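Local atomic coordinates of PrgB (Enterococcus faecalis, PDB entry 6EVU), a protein that promotes cell aggregation, biofilm formation and conjugation by binding and compacting DNA, here represented by its adhesin domain. Residues A[43-57]-A[74-88]. Numbering follows the deposited sequence.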
ATOM      1  N   ILE A  43      -3.666  -1.626  17.730  1.00 34.28           N
ATOM      2  CA  ILE A  43      -3.102  -2.954  17.483  1.00 29.86           C
ATOM      3  C   ILE A  43      -3.079  -3.712  18.800  1.00 34.87           C
ATOM      4  O   ILE A  43      -2.494  -3.237  19.782  1.00 37.62           O
ATOM      5  CB  ILE A  43      -1.684  -2.852  16.894  1.00 31.89           C
ATOM      6  CG1 ILE A  43      -1.747  -2.234  15.490  1.00 31.63           C
ATOM      7  CG2 ILE A  43      -1.038  -4.246  16.870  1.00 31.82           C
ATOM      8  CD1 ILE A  43      -0.335  -1.910  14.869  1.00 31.06           C
ATOM      9  N   SER A  44      -3.757  -4.872  18.847  1.00 35.88           N
ATOM     10  CA  SER A  44      -3.745  -5.709  20.050  1.00 36.68           C
ATOM     11  C   SER A  44      -2.604  -6.710  20.077  1.00 43.46           C
ATOM     12  O   SER A  44      -2.152  -7.082  21.172  1.00 43.46           O
ATOM     13  CB  SER A  44      -5.047  -6.492  20.189  1.00 35.76           C
ATOM     14  OG  SER A  44      -5.290  -7.204  18.990  1.00 39.03           O
ATOM     15  N   SER A  45      -2.115  -7.142  18.908  1.00 39.31           N
ATOM     16  CA  SER A  45      -0.964  -8.033  18.876  1.00 42.21           C
ATOM     17  C   SER A  45      -0.356  -8.019  17.486  1.00 36.40           C
ATOM     18  O   SER A  45      -1.020  -7.731  16.482  1.00 32.93           O
ATOM     19  CB  SER A  45      -1.335  -9.466  19.254  1.00 39.39           C
ATOM     20  OG  SER A  45      -2.172 -10.015  18.255  1.00 37.11           O
ATOM     21  N   ILE A  46       0.922  -8.386  17.447  1.00 32.02           N
ATOM     22  CA  ILE A  46       1.648  -8.607  16.209  1.00 29.61           C
ATOM     23  C   ILE A  46       2.368  -9.928  16.341  1.00 31.81           C
ATOM     24  O   ILE A  46       3.190 -10.084  17.258  1.00 35.12           O
ATOM     25  CB  ILE A  46       2.675  -7.500  15.928  1.00 30.92           C
ATOM     26  CG1 ILE A  46       1.965  -6.130  15.921  1.00 31.35           C
ATOM     27  CG2 ILE A  46       3.435  -7.766  14.623  1.00 30.98           C
ATOM     28  CD1 ILE A  46       2.911  -4.919  15.732  1.00 29.70           C
ATOM     29  N   LYS A  47       2.099 -10.854  15.421  1.00 30.33           N
ATOM     30  CA  LYS A  47       2.616 -12.216  15.557  1.00 33.67           C
ATOM     31  C   LYS A  47       3.311 -12.628  14.282  1.00 27.88           C
ATOM     32  O   LYS A  47       2.893 -12.259  13.166  1.00 31.90           O
ATOM     33  CB  LYS A  47       1.504 -13.248  15.891  1.00 33.43           C
ATOM     34  CG  LYS A  47       0.900 -13.073  17.249  1.00 45.13           C
ATOM     35  CD  LYS A  47       1.723 -13.795  18.295  1.00 59.27           C
ATOM     36  CE  LYS A  47       1.084 -13.685  19.666  1.00 69.84           C
ATOM     37  NZ  LYS A  47       1.159 -12.293  20.212  1.00 75.02           N
ATOM     38  N   GLY A  48       4.413 -13.409  14.416  1.00 35.22           N
ATOM     39  CA  GLY A  48       5.082 -13.933  13.248  1.00 30.91           C
ATOM     40  C   GLY A  48       6.329 -13.199  12.822  1.00 29.64           C
ATOM     41  O   GLY A  48       7.035 -13.694  11.929  1.00 33.29           O
ATOM     42  N   GLY A  49       6.612 -12.018  13.364  1.00 28.32           N
ATOM     43  CA  GLY A  49       7.768 -11.254  12.918  1.00 27.46           C
ATOM     44  C   GLY A  49       8.683 -10.876  14.061  1.00 33.05           C
ATOM     45  O   GLY A  49       8.250 -10.683  15.198  1.00 36.84           O
ATOM     46  N   LYS A  50       9.977 -10.781  13.742  1.00 29.66           N
ATOM     47  CA  LYS A  50      10.915 -10.251  14.727  1.00 31.55           C
ATOM     48  C   LYS A  50      10.669  -8.755  14.899  1.00 29.47           C
ATOM     49  O   LYS A  50      10.304  -8.071  13.930  1.00 28.74           O
ATOM     50  CB  LYS A  50      12.367 -10.471  14.298  1.00 30.26           C
ATOM     51  CG  LYS A  50      12.847 -11.903  14.220  1.00 39.52           C
ATOM     52  CD  LYS A  50      14.355 -11.904  13.799  1.00 41.98           C
ATOM     53  CE  LYS A  50      15.011 -13.256  14.010  1.00 61.25           C
ATOM     54  NZ  LYS A  50      14.511 -14.250  13.027  1.00 68.41           N
ATOM     55  N   PHE A  51      10.793  -8.258  16.142  1.00 34.64           N
ATOM     56  CA  PHE A  51      10.577  -6.831  16.412  1.00 31.66           C
ATOM     57  C   PHE A  51      11.883  -6.070  16.295  1.00 35.27           C
ATOM     58  O   PHE A  51      12.950  -6.598  16.633  1.00 31.67           O
ATOM     59  CB  PHE A  51       9.993  -6.596  17.810  1.00 28.00           C
ATOM     60  CG  PHE A  51       8.603  -7.132  17.963  1.00 30.55           C
ATOM     61  CD1 PHE A  51       8.404  -8.384  18.546  1.00 36.14           C
ATOM     62  CD2 PHE A  51       7.500  -6.429  17.468  1.00 30.98           C
ATOM     63  CE1 PHE A  51       7.136  -8.902  18.664  1.00 37.40           C
ATOM     64  CE2 PHE A  51       6.206  -6.949  17.601  1.00 35.77           C
ATOM     65  CZ  PHE A  51       6.024  -8.176  18.182  1.00 38.22           C
ATOM     66  N   ILE A  52      11.807  -4.840  15.776  1.00 29.27           N
ATOM     67  CA  ILE A  52      12.941  -3.912  15.726  1.00 26.27           C
ATOM     68  C   ILE A  52      12.800  -2.938  16.878  1.00 33.57           C
ATOM     69  O   ILE A  52      11.780  -2.250  17.005  1.00 31.86           O
ATOM     70  CB  ILE A  52      13.001  -3.171  14.395  1.00 27.23           C
ATOM     71  CG1 ILE A  52      13.110  -4.200  13.267  1.00 30.41           C
ATOM     72  CG2 ILE A  52      14.162  -2.153  14.399  1.00 29.54           C
ATOM     73  CD1 ILE A  52      12.824  -3.593  11.833  1.00 28.11           C
ATOM     74  N   LYS A  53      13.802  -2.893  17.736  1.00 36.15           N
ATOM     75  CA  LYS A  53      13.812  -1.879  18.789  1.00 38.32           C
ATOM     76  C   LYS A  53      13.746  -0.475  18.192  1.00 36.69           C
ATOM     77  O   LYS A  53      14.487  -0.152  17.255  1.00 35.50           O
ATOM     78  CB  LYS A  53      15.094  -1.973  19.645  1.00 38.46           C
ATOM     79  CG  LYS A  53      15.426  -3.308  20.197  1.00 43.67           C
ATOM     80  CD  LYS A  53      16.814  -3.223  20.832  1.00 45.97           C
ATOM     81  CE  LYS A  53      16.747  -3.553  22.282  1.00 52.73           C
ATOM     82  NZ  LYS A  53      18.128  -3.844  22.761  1.00 57.52           N
ATOM     83  N   ALA A  54      12.859   0.357  18.758  1.00 36.42           N
ATOM     84  CA  ALA A  54      12.752   1.756  18.366  1.00 36.58           C
ATOM     85  C   ALA A  54      14.107   2.442  18.383  1.00 42.07           C
ATOM     86  O   ALA A  54      14.411   3.241  17.489  1.00 40.01           O
ATOM     87  CB  ALA A  54      11.769   2.486  19.299  1.00 35.43           C
ATOM     88  N   THR A  55      14.958   2.124  19.382  1.00 38.51           N
ATOM     89  CA  THR A  55      16.257   2.793  19.438  1.00 40.21           C
ATOM     90  C   THR A  55      17.164   2.388  18.274  1.00 41.12           C
ATOM     91  O   THR A  55      18.032   3.170  17.886  1.00 45.07           O
ATOM     92  CB  THR A  55      16.937   2.545  20.785  1.00 43.18           C
ATOM     93  OG1 THR A  55      17.100   1.141  21.014  1.00 49.12           O
ATOM     94  CG2 THR A  55      16.040   3.072  21.870  1.00 45.45           C
ATOM     95  N   ASP A  56      16.973   1.187  17.698  1.00 34.30           N
ATOM     96  CA  ASP A  56      17.682   0.817  16.474  1.00 39.44           C
ATOM     97  C   ASP A  56      16.994   1.427  15.267  1.00 38.06           C
ATOM     98  O   ASP A  56      17.643   1.951  14.352  1.00 36.52           O
ATOM     99  CB  ASP A  56      17.754  -0.698  16.331  1.00 34.05           C
ATOM    100  CG  ASP A  56      18.644  -1.341  17.393  1.00 43.56           C
ATOM    101  OD1 ASP A  56      19.679  -0.727  17.803  1.00 46.99           O
ATOM    102  OD2 ASP A  56      18.307  -2.461  17.853  1.00 43.59           O
ATOM    103  N   PHE A  57      15.669   1.393  15.263  1.00 31.60           N
ATOM    104  CA  PHE A  57      14.957   1.924  14.122  1.00 29.06           C
ATOM    105  C   PHE A  57      15.187   3.421  13.947  1.00 31.11           C
ATOM    106  O   PHE A  57      15.224   3.930  12.819  1.00 31.34           O
ATOM    107  CB  PHE A  57      13.462   1.630  14.276  1.00 28.23           C
ATOM    108  CG  PHE A  57      12.650   2.251  13.186  1.00 31.82           C
ATOM    109  CD1 PHE A  57      12.627   1.686  11.911  1.00 32.23           C
ATOM    110  CD2 PHE A  57      11.966   3.456  13.407  1.00 32.35           C
ATOM    111  CE1 PHE A  57      11.916   2.307  10.882  1.00 32.90           C
ATOM    112  CE2 PHE A  57      11.243   4.058  12.370  1.00 31.65           C
ATOM    113  CZ  PHE A  57      11.259   3.495  11.107  1.00 31.56           C
ATOM    114  N   LYS A  74      17.294   1.363   5.471  1.00 28.15           N
ATOM    115  CA  LYS A  74      18.500   0.792   6.004  1.00 30.68           C
ATOM    116  C   LYS A  74      18.239  -0.709   6.134  1.00 27.15           C
ATOM    117  O   LYS A  74      17.110  -1.143   6.240  1.00 26.87           O
ATOM    118  CB  LYS A  74      18.953   1.445   7.303  1.00 27.10           C
ATOM    119  CG  LYS A  74      18.018   1.350   8.479  1.00 27.53           C
ATOM    120  CD  LYS A  74      18.687   1.892   9.733  1.00 31.32           C
ATOM    121  CE  LYS A  74      17.692   2.126  10.857  1.00 28.35           C
ATOM    122  NZ  LYS A  74      16.931   3.366  10.636  1.00 29.38           N
ATOM    123  N   ASP A  75      19.298  -1.489   6.102  1.00 28.51           N
ATOM    124  CA  ASP A  75      19.162  -2.941   6.161  1.00 28.28           C
ATOM    125  C   ASP A  75      19.179  -3.339   7.627  1.00 31.74           C
ATOM    126  O   ASP A  75      20.202  -3.168   8.302  1.00 32.25           O
ATOM    127  CB  ASP A  75      20.320  -3.580   5.400  1.00 28.91           C
ATOM    128  CG  ASP A  75      20.141  -5.068   5.216  1.00 32.39           C
ATOM    129  OD1 ASP A  75      19.389  -5.697   5.956  1.00 30.58           O
ATOM    130  OD2 ASP A  75      20.749  -5.607   4.281  1.00 30.94           O
ATOM    131  N   MET A  76      18.061  -3.856   8.124  1.00 26.84           N
ATOM    132  CA  MET A  76      17.985  -4.280   9.525  1.00 27.16           C
ATOM    133  C   MET A  76      18.029  -5.795   9.675  1.00 31.98           C
ATOM    134  O   MET A  76      17.701  -6.301  10.751  1.00 36.03           O
ATOM    135  CB  MET A  76      16.725  -3.721  10.172  1.00 33.10           C
ATOM    136  CG  MET A  76      16.717  -2.218  10.159  1.00 33.92           C
ATOM    137  SD  MET A  76      18.060  -1.462  11.063  1.00 33.54           S
ATOM    138  CE  MET A  76      17.481  -1.455  12.773  1.00 33.50           C
ATOM    139  N   GLY A  77      18.366  -6.526   8.611  1.00 30.12           N
ATOM    140  CA  GLY A  77      18.547  -7.965   8.751  1.00 34.26           C
ATOM    141  C   GLY A  77      19.578  -8.233   9.828  1.00 39.43           C
ATOM    142  O   GLY A  77      20.661  -7.658   9.792  1.00 43.17           O
ATOM    143  N   GLY A  78      19.233  -9.026  10.830  1.00 40.41           N
ATOM    144  CA  GLY A  78      20.149  -9.239  11.939  1.00 44.47           C
ATOM    145  C   GLY A  78      20.222  -8.101  12.940  1.00 45.04           C
ATOM    146  O   GLY A  78      21.029  -8.173  13.879  1.00 44.67           O
ATOM    147  N   LYS A  79      19.399  -7.064  12.797  1.00 36.56           N
ATOM    148  CA  LYS A  79      19.275  -6.002  13.791  1.00 33.81           C
ATOM    149  C   LYS A  79      17.831  -5.928  14.298  1.00 36.56           C
ATOM    150  O   LYS A  79      17.260  -4.835  14.463  1.00 39.40           O
ATOM    151  CB  LYS A  79      19.706  -4.652  13.206  1.00 42.34           C
ATOM    152  CG  LYS A  79      21.249  -4.493  12.919  1.00 42.67           C
ATOM    153  CD  LYS A  79      21.513  -3.949  11.510  1.00 59.72           C
ATOM    154  CE  LYS A  79      21.788  -5.132  10.552  1.00 69.18           C
ATOM    155  NZ  LYS A  79      22.098  -4.911   9.089  1.00 62.23           N
ATOM    156  N   ALA A  80      17.183  -7.082  14.472  1.00 35.69           N
ATOM    157  CA  ALA A  80      15.789  -7.125  14.906  1.00 30.55           C
ATOM    158  C   ALA A  80      15.730  -7.950  16.175  1.00 35.65           C
ATOM    159  O   ALA A  80      15.263  -9.089  16.176  1.00 41.35           O
ATOM    160  CB  ALA A  80      14.889  -7.703  13.814  1.00 33.24           C
ATOM    161  N   THR A  81      16.127  -7.330  17.259  1.00 34.20           N
ATOM    162  CA  THR A  81      16.179  -7.987  18.563  1.00 37.32           C
ATOM    163  C   THR A  81      15.255  -7.337  19.597  1.00 39.94           C
ATOM    164  O   THR A  81      15.495  -7.432  20.813  1.00 48.39           O
ATOM    165  CB  THR A  81      17.613  -7.988  19.058  1.00 46.38           C
ATOM    166  OG1 THR A  81      18.038  -6.623  19.177  1.00 45.63           O
ATOM    167  CG2 THR A  81      18.496  -8.672  18.045  1.00 43.92           C
ATOM    168  N   GLY A  82      14.198  -6.669  19.144  1.00 37.76           N
ATOM    169  CA  GLY A  82      13.263  -6.029  20.040  1.00 41.13           C
ATOM    170  C   GLY A  82      12.163  -6.960  20.514  1.00 41.39           C
ATOM    171  O   GLY A  82      12.141  -8.160  20.239  1.00 40.05           O
ATOM    172  N   ASN A  83      11.216  -6.371  21.227  1.00 40.40           N
ATOM    173  CA  ASN A  83       9.990  -7.041  21.607  1.00 42.49           C
ATOM    174  C   ASN A  83       8.857  -6.054  21.373  1.00 39.79           C
ATOM    175  O   ASN A  83       9.076  -4.940  20.896  1.00 39.80           O
ATOM    176  CB  ASN A  83      10.066  -7.561  23.049  1.00 42.46           C
ATOM    177  CG  ASN A  83      10.318  -6.476  24.048  1.00 48.49           C
ATOM    178  OD1 ASN A  83       9.837  -5.344  23.913  1.00 46.15           O
ATOM    179  ND2 ASN A  83      11.052  -6.831  25.113  1.00 47.92           N
ATOM    180  N   PHE A  84       7.631  -6.482  21.655  1.00 38.95           N
ATOM    181  CA  PHE A  84       6.471  -5.649  21.333  1.00 38.29           C
ATOM    182  C   PHE A  84       6.518  -4.324  22.095  1.00 46.04           C
ATOM    183  O   PHE A  84       6.261  -3.251  21.526  1.00 45.46           O
ATOM    184  CB  PHE A  84       5.197  -6.440  21.650  1.00 39.44           C
ATOM    185  CG  PHE A  84       3.906  -5.757  21.237  1.00 47.16           C
ATOM    186  CD1 PHE A  84       3.612  -5.449  19.919  1.00 46.00           C
ATOM    187  CD2 PHE A  84       2.962  -5.458  22.193  1.00 43.90           C
ATOM    188  CE1 PHE A  84       2.372  -4.841  19.596  1.00 37.86           C
ATOM    189  CE2 PHE A  84       1.753  -4.860  21.869  1.00 51.36           C
ATOM    190  CZ  PHE A  84       1.444  -4.563  20.568  1.00 43.72           C
ATOM    191  N   GLN A  85       6.917  -4.378  23.363  1.00 39.85           N
ATOM    192  CA  GLN A  85       7.079  -3.168  24.173  1.00 48.15           C
ATOM    193  C   GLN A  85       8.057  -2.164  23.547  1.00 43.81           C
ATOM    194  O   GLN A  85       7.718  -0.989  23.375  1.00 42.39           O
ATOM    195  CB  GLN A  85       7.539  -3.536  25.598  1.00 46.20           C
ATOM    196  CG  GLN A  85       7.312  -2.431  26.638  1.00 58.65           C
ATOM    197  CD  GLN A  85       8.319  -1.275  26.536  1.00 59.09           C
ATOM    198  OE1 GLN A  85       9.521  -1.477  26.269  1.00 52.18           O
ATOM    199  NE2 GLN A  85       7.829  -0.051  26.753  1.00 56.03           N
ATOM    200  N   ASN A  86       9.309  -2.568  23.303  1.00 42.92           N
ATOM    201  CA  ASN A  86      10.337  -1.589  22.964  1.00 38.54           C
ATOM    202  C   ASN A  86      10.407  -1.299  21.462  1.00 35.48           C
ATOM    203  O   ASN A  86      11.228  -0.466  21.037  1.00 39.08           O
ATOM    204  CB  ASN A  86      11.717  -2.028  23.503  1.00 38.42           C
ATOM    205  CG  ASN A  86      12.217  -3.363  22.916  1.00 40.68           C
ATOM    206  OD1 ASN A  86      11.918  -3.726  21.764  1.00 45.18           O
ATOM    207  ND2 ASN A  86      13.057  -4.070  23.705  1.00 47.92           N
ATOM    208  N   SER A  87       9.537  -1.928  20.667  1.00 37.00           N
ATOM    209  CA  SER A  87       9.426  -1.642  19.234  1.00 33.74           C
ATOM    210  C   SER A  87       8.460  -0.498  18.924  1.00 31.66           C
ATOM    211  O   SER A  87       8.344  -0.101  17.772  1.00 31.93           O
ATOM    212  CB  SER A  87       9.007  -2.900  18.463  1.00 35.88           C
ATOM    213  OG  SER A  87       7.650  -3.213  18.715  1.00 36.61           O
ATOM    214  N   PHE A  88       7.841   0.107  19.941  1.00 36.22           N
ATOM    215  CA  PHE A  88       6.880   1.193  19.768  1.00 38.17           C
ATOM    216  C   PHE A  88       7.589   2.477  19.336  1.00 39.37           C
ATOM    217  O   PHE A  88       8.552   2.926  19.979  1.00 40.41           O
ATOM    218  CB  PHE A  88       6.112   1.401  21.089  1.00 40.32           C
ATOM    219  CG  PHE A  88       5.154   2.554  21.061  1.00 37.95           C
ATOM    220  CD1 PHE A  88       3.914   2.420  20.435  1.00 41.39           C
ATOM    221  CD2 PHE A  88       5.497   3.787  21.624  1.00 39.94           C
ATOM    222  CE1 PHE A  88       3.031   3.497  20.380  1.00 41.34           C
ATOM    223  CE2 PHE A  88       4.640   4.841  21.547  1.00 42.65           C
ATOM    224  CZ  PHE A  88       3.412   4.696  20.915  1.00 42.49           C
TER
HETATM  225  O   HOH W   1      12.015  -9.717  18.183  1.00 41.38           O
HETATM  226  O   HOH W   2      16.302  -4.352  16.985  1.00 36.88           O
HETATM  227  O   HOH W   3      19.047  -6.003  21.863  1.00 59.85           O
HETATM  228  O   HOH W   4      13.690   0.884  21.930  1.00 41.14           O
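F51 lays one ring face against the backbone where N83 joins F84. F84 N sits over the ring centre, and F51 CG is 3.6 Å from N83 C. G49 O lies over the opposite face, toward the rim. F51 CE2 reaches the edge of the F84 ring at CD1 (3.8 Å), with the two planes at 62°. I46 CD1 meets the same ring at its edge, 3.9 Å from F84 CE1. With CG opposite the backbone N (chi1 -174°), the F84 ring swings toward I46 and F51.

Backbone hydrogen bonds join the two segments. G82 N donates to F51 O at 2.8 Å, from above the carbonyl plane. A54 N, in the first turn of helix 54-57, gives a straight bond to N86 O (171° at the hydrogen). The K53 side chain presses on the glycine backbone: K53 CG is 3.5 Å from G82 CA, a tight carbon pair. Farther along, M76 CE touches both I52 CG2 and D56 CB. K74 NZ bonds F57 O at 2.8 Å, and also K71 O and K59 O.

The turn behind F84 is closed by two side-chain bonds. N83 and N86 each accept the other's backbone N-H through their side-chain oxygens. One water links K53 N, D56 OD2, K79 O and T81 N, bridging the segments.

This is structural packing within the GbpC-family adhesin domain. The loop between helix 68-72 and strand 88-89 lies along strand 50-51 and helix 54-57. Strand 99-104 pairs with strands 50-51 and 88-89, and its Y100 stacks on F84.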